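Local coordinates for DNA-binding protein HU (PDB 1P71), which binds DNA as a homodimer, bending and wrapping it so that it is stabilised against denaturation, and is essential for heterocyst differentiation, at residues G60-P63 and K64-E67. Residues are numbered along the deposited sequence; the frame is centred on the assembly and turned at random.
Sequences GRNP and KTNE. With nucleotides of chain A; nucleotides of chain B.
Arg61 and Asn66 run alongside each other in the same direction, guanidinium and amide planes 22° apart. Followed outward, the arginine chain has DNA on one side and the turn on the other: CB lies against O2 of thymidine DT5 of chain A, CG sits between that oxygen and the backbone carbonyl Asn66 O, and CD still touches O2 of DT5 while meeting Asn66 ND2 at 3.4 Å. NE and CZ pass Asn66 more loosely. Arginine is long enough to curl back, and a bend at chi3 (-77°) lets NH1 donate, near the guanidinium plane, to Asn66 O at 2.8 Å. Cut back to alanine, the residue would probably leave Asn66 O without its guanidinium donor and O2 of DT5 without its aliphatic cover.

Asn62 suits the bend because its short amide can fold over the following backbone: with CG anti to the backbone N (chi1 -161°), OD1 takes Lys64 N on an in-plane lone pair at 3.2 Å and, weakly, Thr65 N. Its backbone joins the two sides of the turn: Asn62 N reaches Glu67 O at 2.9 Å, and Asn66 N returns to Asn62 O. Thr65 supplies a hydroxyl, OG1, that accepts from Glu67 N, an ST turn. Pro63, compact and nonpolar, sets CG 3.3 Å from O2 of DT16 of chain B and 3.7 Å from C4 of DT5 of chain A. Such a proline, at the tip of a beta-ribbon arm and intercalated at a DNA kink, is the hallmark of the HU/IHF family.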
loop_
_atom_site.group_PDB
_atom_site.type_symbol
_atom_site.label_atom_id
_atom_site.label_comp_id
_atom_site.label_asym_id
_atom_site.label_seq_id
_atom_site.Cartn_x
_atom_site.Cartn_y
_atom_site.Cartn_z
ATOM N N GLY C 60 0.052 14.532 23.543
ATOM C CA GLY C 60 -1.294 14.810 23.101
ATOM C C GLY C 60 -2.021 15.500 24.231
ATOM O O GLY C 60 -1.417 15.948 25.214
ATOM N N ARG C 61 -3.335 15.573 24.099
ATOM C CA ARG C 61 -4.183 16.186 25.106
ATOM C C ARG C 61 -5.496 15.430 25.139
ATOM O O ARG C 61 -6.054 15.103 24.088
ATOM C CB ARG C 61 -4.434 17.640 24.751
ATOM C CG ARG C 61 -4.954 18.488 25.886
ATOM C CD ARG C 61 -5.194 19.918 25.492
ATOM N NE ARG C 61 -3.939 20.661 25.417
ATOM C CZ ARG C 61 -3.293 21.134 26.468
ATOM N NH1 ARG C 61 -3.785 20.955 27.695
ATOM N NH2 ARG C 61 -2.161 21.811 26.298
ATOM N N ASN C 62 -5.963 15.156 26.357
ATOM C CA ASN C 62 -7.250 14.522 26.627
ATOM C C ASN C 62 -8.411 15.503 26.346
ATOM O O ASN C 62 -8.489 16.540 26.991
ATOM C CB ASN C 62 -7.248 14.070 28.096
ATOM C CG ASN C 62 -8.303 13.017 28.409
ATOM O OD1 ASN C 62 -9.505 13.235 28.226
ATOM N ND2 ASN C 62 -7.855 11.884 28.925
ATOM N N PRO C 63 -9.308 15.193 25.400
ATOM C CA PRO C 63 -10.354 16.148 24.995
ATOM C C PRO C 63 -11.425 16.338 26.054
ATOM O O PRO C 63 -12.125 17.368 26.049
ATOM C CB PRO C 63 -10.965 15.528 23.734
ATOM C CG PRO C 63 -10.495 14.165 23.678
ATOM C CD PRO C 63 -9.399 13.929 24.652
ATOM N N LYS C 64 -11.530 15.367 26.957
ATOM C CA LYS C 64 -12.525 15.409 28.013
ATOM C C LYS C 64 -12.041 16.200 29.222
ATOM O O LYS C 64 -12.776 17.026 29.759
ATOM C CB LYS C 64 -12.946 13.989 28.407
ATOM C CG LYS C 64 -13.380 13.117 27.223
ATOM C CD LYS C 64 -14.640 13.661 26.521
ATOM C CE LYS C 64 -14.788 12.987 25.154
ATOM N NZ LYS C 64 -16.203 12.873 24.703
ATOM N N THR C 65 -10.798 15.961 29.628
ATOM C CA THR C 65 -10.245 16.567 30.836
ATOM C C THR C 65 -9.303 17.743 30.556
ATOM O O THR C 65 -8.922 18.461 31.486
ATOM C CB THR C 65 -9.528 15.504 31.706
ATOM O OG1 THR C 65 -8.270 15.159 31.110
ATOM C CG2 THR C 65 -10.285 14.175 31.707
ATOM N N ASN C 66 -8.925 17.930 29.291
ATOM C CA ASN C 66 -7.962 18.960 28.885
ATOM C C ASN C 66 -6.529 18.686 29.358
ATOM O O ASN C 66 -5.626 19.479 29.122
ATOM C CB ASN C 66 -8.423 20.351 29.341
ATOM C CG ASN C 66 -7.561 21.464 28.783
ATOM O OD1 ASN C 66 -6.964 22.257 29.534
ATOM N ND2 ASN C 66 -7.490 21.534 27.461
ATOM N N GLU C 67 -6.328 17.552 30.016
ATOM C CA GLU C 67 -5.030 17.215 30.573
ATOM C C GLU C 67 -4.034 16.850 29.480
ATOM O O GLU C 67 -4.351 16.097 28.547
ATOM C CB GLU C 67 -5.181 16.083 31.582
ATOM C CG GLU C 67 -3.900 15.667 32.290
ATOM C CD GLU C 67 -4.152 14.820 33.533
ATOM O OE1 GLU C 67 -3.215 14.095 33.951
ATOM O OE2 GLU C 67 -5.279 14.868 34.090
ATOM P P DT A 5 -12.840 20.261 18.888
ATOM O OP1 DT A 5 -13.343 21.639 19.098
ATOM O OP2 DT A 5 -11.811 19.972 17.851
ATOM O "O5'" DT A 5 -12.240 19.676 20.251
ATOM C "C5'" DT A 5 -12.734 19.975 21.532
ATOM C "C4'" DT A 5 -11.526 20.438 22.326
ATOM O "O4'" DT A 5 -10.559 19.386 22.568
ATOM C "C3'" DT A 5 -10.724 21.523 21.648
ATOM O "O3'" DT A 5 -10.466 22.475 22.674
ATOM C "C2'" DT A 5 -9.524 20.783 21.016
ATOM C "C1'" DT A 5 -9.252 19.725 22.075
ATOM N N1 DT A 5 -8.799 18.348 21.770
ATOM C C2 DT A 5 -7.927 17.714 22.635
ATOM O O2 DT A 5 -7.413 18.282 23.573
ATOM N N3 DT A 5 -7.641 16.396 22.325
ATOM C C4 DT A 5 -8.191 15.674 21.278
ATOM O O4 DT A 5 -7.900 14.510 21.091
ATOM C C5 DT A 5 -9.126 16.382 20.432
ATOM C C7 DT A 5 -9.792 15.725 19.262
ATOM C C6 DT A 5 -9.398 17.656 20.726
ATOM P P DT B 16 -6.569 8.436 25.071
ATOM O OP1 DT B 16 -6.008 8.130 26.404
ATOM O OP2 DT B 16 -6.758 7.423 24.019
ATOM O "O5'" DT B 16 -7.980 9.132 25.270
ATOM C "C5'" DT B 16 -8.201 10.005 26.345
ATOM C "C4'" DT B 16 -9.690 10.213 26.391
ATOM O "O4'" DT B 16 -10.079 10.808 25.138
ATOM C "C3'" DT B 16 -10.497 8.940 26.500
ATOM O "O3'" DT B 16 -11.485 9.210 27.488
ATOM C "C2'" DT B 16 -11.068 8.732 25.090
ATOM C "C1'" DT B 16 -11.193 10.171 24.588
ATOM N N1 DT B 16 -11.062 10.368 23.113
ATOM C C2 DT B 16 -11.882 11.250 22.440
ATOM O O2 DT B 16 -12.753 11.907 22.985
ATOM N N3 DT B 16 -11.646 11.324 21.086
ATOM C C4 DT B 16 -10.688 10.624 20.360
ATOM O O4 DT B 16 -10.549 10.758 19.153
ATOM C C5 DT B 16 -9.857 9.722 21.122
ATOM C C7 DT B 16 -8.788 8.897 20.478
ATOM C C6 DT B 16 -10.089 9.648 22.435
ATOM P P DT B 15 -4.262 7.179 20.009
ATOM O OP1 DT B 15 -3.682 6.079 20.798
ATOM O OP2 DT B 15 -5.480 7.031 19.189
ATOM O "O5'" DT B 15 -4.564 8.335 21.049
ATOM C "C5'" DT B 15 -3.760 8.518 22.215
ATOM C "C4'" DT B 15 -4.157 9.870 22.760
ATOM O "O4'" DT B 15 -4.037 10.835 21.711
ATOM C "C3'" DT B 15 -5.605 10.003 23.173
ATOM O "O3'" DT B 15 -5.682 9.631 24.520
ATOM C "C2'" DT B 15 -5.848 11.502 23.071
ATOM C "C1'" DT B 15 -4.741 11.971 22.117
ATOM N N1 DT B 15 -5.259 12.648 20.920
ATOM C C2 DT B 15 -4.870 13.946 20.696
ATOM O O2 DT B 15 -4.092 14.559 21.403
ATOM N N3 DT B 15 -5.411 14.505 19.575
ATOM C C4 DT B 15 -6.277 13.932 18.680
ATOM O O4 DT B 15 -6.684 14.558 17.717
ATOM C C5 DT B 15 -6.657 12.578 18.973
ATOM C C7 DT B 15 -7.599 11.845 18.073
ATOM C C6 DT B 15 -6.138 12.000 20.067
#